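Local coordinates for protein TsrE (Streptomyces laurentii, PDB 7CWW) that probably acts as a cyclase in the biosynthesis of a thiopeptide antibiotic, at residues Q6-V11 with Q91-E96; V13-Q18 with G51-R56. All coordinates share one frame; numbering follows the deposited sequence.

Contact 1: residues Q6-V11 with Q91-E96; sequences QKDLTV and QPYNHE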
loop_
_atom_site.group_PDB
_atom_site.type_symbol
_atom_site.label_atom_id
_atom_site.label_comp_id
_atom_site.label_asym_id
_atom_site.label_seq_id
_atom_site.Cartn_x
_atom_site.Cartn_y
_atom_site.Cartn_z
ATOM N N GLN A 6 2.070 11.628 23.872
ATOM C CA GLN A 6 1.921 11.471 22.433
ATOM C C GLN A 6 2.087 12.825 21.745
ATOM O O GLN A 6 1.408 13.789 22.106
ATOM C CB GLN A 6 0.550 10.870 22.137
ATOM C CG GLN A 6 0.398 10.304 20.757
ATOM C CD GLN A 6 1.565 9.440 20.352
ATOM O OE1 GLN A 6 2.345 9.820 19.481
ATOM N NE2 GLN A 6 1.686 8.264 20.968
ATOM N N LYS A 7 3.007 12.915 20.784
ATOM C CA LYS A 7 3.194 14.129 19.999
ATOM C C LYS A 7 2.877 13.849 18.537
ATOM O O LYS A 7 2.997 12.717 18.069
ATOM C CB LYS A 7 4.633 14.680 20.117
ATOM C CG LYS A 7 5.199 14.667 21.522
ATOM C CD LYS A 7 4.525 15.698 22.416
ATOM C CE LYS A 7 5.140 15.662 23.811
ATOM N NZ LYS A 7 4.638 16.764 24.672
ATOM N N ASP A 8 2.497 14.901 17.811
ATOM C CA ASP A 8 2.027 14.795 16.430
ATOM C C ASP A 8 2.282 16.133 15.753
ATOM O O ASP A 8 1.721 17.153 16.163
ATOM C CB ASP A 8 0.529 14.417 16.386
ATOM C CG ASP A 8 -0.021 14.273 14.955
ATOM O OD1 ASP A 8 0.751 14.129 14.000
ATOM O OD2 ASP A 8 -1.256 14.296 14.787
ATOM N N LEU A 9 3.133 16.134 14.729
ATOM C CA LEU A 9 3.549 17.360 14.057
ATOM C C LEU A 9 3.308 17.176 12.569
ATOM O O LEU A 9 3.686 16.142 12.015
ATOM C CB LEU A 9 5.041 17.653 14.330
ATOM C CG LEU A 9 5.754 18.662 13.435
ATOM C CD1 LEU A 9 5.020 19.999 13.523
ATOM C CD2 LEU A 9 7.206 18.839 13.856
ATOM N N THR A 10 2.679 18.156 11.922
ATOM C CA THR A 10 2.446 18.082 10.485
ATOM C C THR A 10 3.130 19.262 9.808
ATOM O O THR A 10 3.092 20.394 10.308
ATOM C CB THR A 10 0.936 18.029 10.123
ATOM O OG1 THR A 10 0.254 19.185 10.611
ATOM C CG2 THR A 10 0.266 16.753 10.716
ATOM N N VAL A 11 3.792 18.979 8.689
ATOM C CA VAL A 11 4.587 19.961 7.968
ATOM C C VAL A 11 4.091 19.992 6.534
ATOM O O VAL A 11 4.331 19.044 5.772
ATOM C CB VAL A 11 6.083 19.642 8.010
ATOM C CG1 VAL A 11 6.880 20.880 7.544
ATOM C CG2 VAL A 11 6.474 19.171 9.420
ATOM N N GLN A 91 -3.010 19.303 11.138
ATOM C CA GLN A 91 -3.942 18.390 10.490
ATOM C C GLN A 91 -4.084 17.164 11.382
ATOM O O GLN A 91 -3.121 16.394 11.524
ATOM C CB GLN A 91 -3.433 17.999 9.102
ATOM C CG GLN A 91 -3.288 19.200 8.152
ATOM C CD GLN A 91 -4.625 19.852 7.857
ATOM O OE1 GLN A 91 -5.673 19.225 8.011
ATOM N NE2 GLN A 91 -4.600 21.104 7.423
ATOM N N PRO A 92 -5.234 16.960 12.015
ATOM C CA PRO A 92 -5.314 15.994 13.120
ATOM C C PRO A 92 -5.134 14.559 12.671
ATOM O O PRO A 92 -5.679 14.114 11.657
ATOM C CB PRO A 92 -6.720 16.220 13.685
ATOM C CG PRO A 92 -7.005 17.663 13.353
ATOM C CD PRO A 92 -6.406 17.853 11.979
ATOM N N TYR A 93 -4.366 13.831 13.464
ATOM C CA TYR A 93 -4.158 12.417 13.224
ATOM C C TYR A 93 -5.474 11.650 13.262
ATOM O O TYR A 93 -6.317 11.876 14.128
ATOM C CB TYR A 93 -3.207 11.888 14.281
ATOM C CG TYR A 93 -2.829 10.443 14.140
ATOM C CD1 TYR A 93 -2.147 9.980 13.012
ATOM C CD2 TYR A 93 -3.111 9.540 15.160
ATOM C CE1 TYR A 93 -1.764 8.638 12.903
ATOM C CE2 TYR A 93 -2.725 8.196 15.061
ATOM C CZ TYR A 93 -2.056 7.760 13.929
ATOM O OH TYR A 93 -1.678 6.435 13.839
ATOM N N ASN A 94 -5.638 10.717 12.324
ATOM C CA ASN A 94 -6.817 9.857 12.280
ATOM C C ASN A 94 -6.493 8.573 13.037
ATOM O O ASN A 94 -5.650 7.783 12.599
ATOM C CB ASN A 94 -7.219 9.568 10.834
ATOM C CG ASN A 94 -8.548 8.832 10.717
ATOM O OD1 ASN A 94 -9.047 8.249 11.680
ATOM N ND2 ASN A 94 -9.135 8.875 9.530
ATOM N N HIS A 95 -7.161 8.364 14.173
ATOM C CA HIS A 95 -6.963 7.171 14.985
ATOM C C HIS A 95 -7.754 5.975 14.467
ATOM O O HIS A 95 -7.671 4.891 15.054
ATOM C CB HIS A 95 -7.366 7.440 16.442
ATOM C CG HIS A 95 -6.527 8.474 17.127
ATOM N ND1 HIS A 95 -6.650 9.825 16.873
ATOM C CD2 HIS A 95 -5.563 8.357 18.072
ATOM C CE1 HIS A 95 -5.794 10.493 17.627
ATOM N NE2 HIS A 95 -5.125 9.628 18.364
ATOM N N GLU A 96 -8.537 6.156 13.408
ATOM C CA GLU A 96 -9.490 5.154 12.947
ATOM C C GLU A 96 -9.481 5.177 11.417
ATOM O O GLU A 96 -10.502 5.374 10.766
ATOM C CB GLU A 96 -10.885 5.428 13.529
ATOM C CG GLU A 96 -11.854 4.247 13.451
ATOM C CD GLU A 96 -13.245 4.568 13.993
ATOM O OE1 GLU A 96 -13.598 5.764 14.084
ATOM O OE2 GLU A 96 -13.995 3.623 14.323
#

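Contact 2: residues V13-Q18 with G51-R56; sequences VPWSVQ and GRPFLR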
loop_
_atom_site.group_PDB
_atom_site.type_symbol
_atom_site.label_atom_id
_atom_site.label_comp_id
_atom_site.label_asym_id
_atom_site.label_seq_id
_atom_site.Cartn_x
_atom_site.Cartn_y
_atom_site.Cartn_z
ATOM N N VAL A 13 4.355 20.986 3.175
ATOM C CA VAL A 13 5.276 21.417 2.123
ATOM C C VAL A 13 5.203 20.418 0.987
ATOM O O VAL A 13 4.688 19.296 1.160
ATOM C CB VAL A 13 6.726 21.521 2.640
ATOM C CG1 VAL A 13 6.827 22.558 3.747
ATOM C CG2 VAL A 13 7.205 20.148 3.122
ATOM N N PRO A 14 5.684 20.793 -0.218
ATOM C CA PRO A 14 5.619 19.874 -1.363
ATOM C C PRO A 14 6.220 18.500 -1.073
ATOM O O PRO A 14 7.071 18.376 -0.186
ATOM C CB PRO A 14 6.427 20.613 -2.441
ATOM C CG PRO A 14 6.232 22.070 -2.104
ATOM C CD PRO A 14 6.249 22.110 -0.606
ATOM N N TRP A 15 5.794 17.473 -1.826
ATOM C CA TRP A 15 6.261 16.106 -1.581
ATOM C C TRP A 15 7.783 16.009 -1.583
ATOM O O TRP A 15 8.370 15.306 -0.754
ATOM C CB TRP A 15 5.697 15.146 -2.633
ATOM C CG TRP A 15 4.203 15.100 -2.725
ATOM C CD1 TRP A 15 3.427 15.595 -3.746
ATOM C CD2 TRP A 15 3.300 14.508 -1.786
ATOM N NE1 TRP A 15 2.097 15.363 -3.484
ATOM C CE2 TRP A 15 1.990 14.685 -2.294
ATOM C CE3 TRP A 15 3.467 13.848 -0.561
ATOM C CZ2 TRP A 15 0.853 14.218 -1.622
ATOM C CZ3 TRP A 15 2.335 13.386 0.113
ATOM C CH2 TRP A 15 1.043 13.574 -0.424
ATOM N N SER A 16 8.443 16.667 -2.539
ATOM C CA SER A 16 9.896 16.528 -2.632
ATOM C C SER A 16 10.585 17.153 -1.424
ATOM O O SER A 16 11.604 16.636 -0.945
ATOM C CB SER A 16 10.402 17.167 -3.922
ATOM O OG SER A 16 10.209 18.574 -3.878
ATOM N N VAL A 17 10.036 18.261 -0.916
ATOM C CA VAL A 17 10.602 18.912 0.259
ATOM C C VAL A 17 10.372 18.062 1.505
ATOM O O VAL A 17 11.228 18.020 2.400
ATOM C CB VAL A 17 10.010 20.323 0.406
ATOM C CG1 VAL A 17 10.573 21.029 1.644
ATOM C CG2 VAL A 17 10.291 21.143 -0.850
ATOM N N GLN A 18 9.232 17.362 1.585
ATOM C CA GLN A 18 9.026 16.415 2.679
ATOM C C GLN A 18 10.151 15.400 2.733
ATOM O O GLN A 18 10.612 15.025 3.815
ATOM C CB GLN A 18 7.696 15.678 2.520
ATOM C CG GLN A 18 6.463 16.575 2.586
ATOM C CD GLN A 18 5.229 15.779 2.278
ATOM O OE1 GLN A 18 5.245 14.552 2.386
ATOM N NE2 GLN A 18 4.149 16.459 1.886
ATOM N N GLY A 51 -5.283 19.624 -1.181
ATOM C CA GLY A 51 -4.234 20.013 -2.106
ATOM C C GLY A 51 -3.028 20.606 -1.417
ATOM O O GLY A 51 -2.273 21.363 -2.036
ATOM N N ARG A 52 -2.844 20.313 -0.131
ATOM C CA ARG A 52 -1.642 20.693 0.612
ATOM C C ARG A 52 -1.039 19.415 1.184
ATOM O O ARG A 52 -1.402 18.975 2.288
ATOM C CB ARG A 52 -1.959 21.706 1.705
ATOM C CG ARG A 52 -2.285 23.111 1.160
ATOM C CD ARG A 52 -1.050 23.757 0.505
ATOM N NE ARG A 52 0.059 23.848 1.453
ATOM C CZ ARG A 52 0.210 24.848 2.318
ATOM N NH1 ARG A 52 -0.670 25.851 2.346
ATOM N NH2 ARG A 52 1.234 24.848 3.159
ATOM N N PRO A 53 -0.140 18.773 0.450
ATOM C CA PRO A 53 0.577 17.606 0.991
ATOM C C PRO A 53 1.277 17.934 2.305
ATOM O O PRO A 53 1.723 19.065 2.522
ATOM C CB PRO A 53 1.601 17.283 -0.105
ATOM C CG PRO A 53 1.048 17.905 -1.358
ATOM C CD PRO A 53 0.285 19.125 -0.917
ATOM N N PHE A 54 1.388 16.937 3.191
ATOM C CA PHE A 54 2.134 17.190 4.414
ATOM C C PHE A 54 2.829 15.930 4.913
ATOM O O PHE A 54 2.393 14.798 4.667
ATOM C CB PHE A 54 1.258 17.798 5.536
ATOM C CG PHE A 54 0.127 16.910 6.015
ATOM C CD1 PHE A 54 0.301 16.052 7.099
ATOM C CD2 PHE A 54 -1.135 16.996 5.434
ATOM C CE1 PHE A 54 -0.754 15.253 7.569
ATOM C CE2 PHE A 54 -2.190 16.214 5.895
ATOM C CZ PHE A 54 -2.003 15.344 6.969
ATOM N N LEU A 55 3.960 16.166 5.572
ATOM C CA LEU A 55 4.690 15.160 6.325
ATOM C C LEU A 55 4.202 15.190 7.766
ATOM O O LEU A 55 4.156 16.261 8.388
ATOM C CB LEU A 55 6.191 15.447 6.274
ATOM C CG LEU A 55 7.120 14.565 7.109
ATOM C CD1 LEU A 55 7.137 13.142 6.523
ATOM C CD2 LEU A 55 8.531 15.154 7.156
ATOM N N ARG A 56 3.810 14.032 8.278
ATOM C CA ARG A 56 3.381 13.886 9.667
ATOM C C ARG A 56 4.469 13.155 10.437
ATOM O O ARG A 56 4.929 12.093 10.004
ATOM C CB ARG A 56 2.057 13.108 9.779
ATOM C CG ARG A 56 1.592 12.900 11.242
ATOM C CD ARG A 56 0.394 11.955 11.382
ATOM N NE ARG A 56 -0.729 12.366 10.527
ATOM C CZ ARG A 56 -1.565 13.365 10.808
ATOM N NH1 ARG A 56 -1.432 14.074 11.927
ATOM N NH2 ARG A 56 -2.544 13.659 9.967
#

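Contact 1: residues Q6-V11 with Q91-E96
Asp8 reaches from strand 5-11 to Tyr93 with one carboxylate oxygen. Its CG is anti to the backbone N (chi1 -179°), carrying the carboxylate off the strand, where OD2 comes within 3.1 Å of Tyr93 CB. The same OD2 lies 3.4 Å from Tyr93 N. Carboxylate and phenol ring are turned 79° apart, and the two side chains cross at about a right angle. The stronger polar partners of OD2 come from beside the contact: a hydrogen bond from Tyr90 OH and a salt bridge with Arg56, whose NH1 also donates to Gln91 O. The guanidinium therefore joins strand and loop, and its charge would favour an ionised Asp8. The Tyr93 side chain leads away from strand 5-11, toward Phe43 and Leu45 of strand 39-49, and its CD2 sits 3.7 Å above the plane of the His95 ring, over the centre. Leu9 points away from the loop, onto Leu70 and Lys71 of helix 65-78. At Thr10 the side chain again faces the loop and crosses that of Gln91. Thr10 OG1, placed between the backbone N and carbonyl carbon (chi1 59°), is 3.3 Å from Gln91 N and has a weak hydrogen bond with Thr89 O; Thr10 CG2 rests 3.5 Å from Gln91 O. Backbone bonds tie this outermost strand to strand 52-61. The arrangement is that of a two-layer alpha/beta sheet in the family of lantibiotic dehydratase C-terminal domains: helix behind one face, an irregular loop laid against the edge strand.

Contact 2: residues V13-Q18 with G51-R56
Trp15 presents one indole face to Pro53, whose CB sits over the six-membered ring, 3.4 Å from its centroid and 13° off the normal. This is a CH-pi contact; Pro53 CG lies on the same side, near the NE1-CE2 bond, 3.5 Å from Trp15 NE1. Beside the indole, Gln18 lays its amide along the strand backbone. Its chain is extended beyond CG (chi2 174°), which brings the amide group to the start of the strand: Gln18 NE2 is 3.3 Å from Pro53 CB, and Gln18 CD 3.6 Å from Leu55 N. NE2 and Phe54 N, 3.1 Å apart, are both donors and do not bond. Gln18 NE2 instead turns back to Val13 O, 3.0 Å away and close to the amide plane, in a fairly straight bond (N-H...O 160°). At the other end of the group, Gln18 OE1 accepts from Arg46 NE of strand 39-49, so both ends are used and the amide's rotation is fixed. Nearer the helix, Gln18 CG packs 3.9 Å from Leu55 CB, the side chains sliding past each other in opposite directions. Pro14 is the N-cap residue, and its carbonyl receives Gln18 N in the first turn. A helix start bound to the central strand in this way belongs to a split beta-alpha-beta unit, where helix 15-35 links the parallel strands 5-11 and 39-49 and strand 52-61 runs antiparallel between them.

Overall arrangement
Both contacts belong to the same three-stranded antiparallel sheet: contact 1 uses an outermost strand, 5-11, contact 2 the central strand 52-61, and those strands are neighbours, probably hydrogen-bonded from Val11 N to Leu55 O. Contact 2 is buried, and combines a proline-indole contact with a glutamine amide laid on the strand backbone; contact 1 is only partly buried, smaller and more polar, set around a carboxylate. Arg56, on contact 2's strand, reaches across into contact 1. Along the chain, contact 2 is nested within the span closed by contact 1, and helix 15-35 directly follows strand 5-11. Their centres are about 14 Å apart.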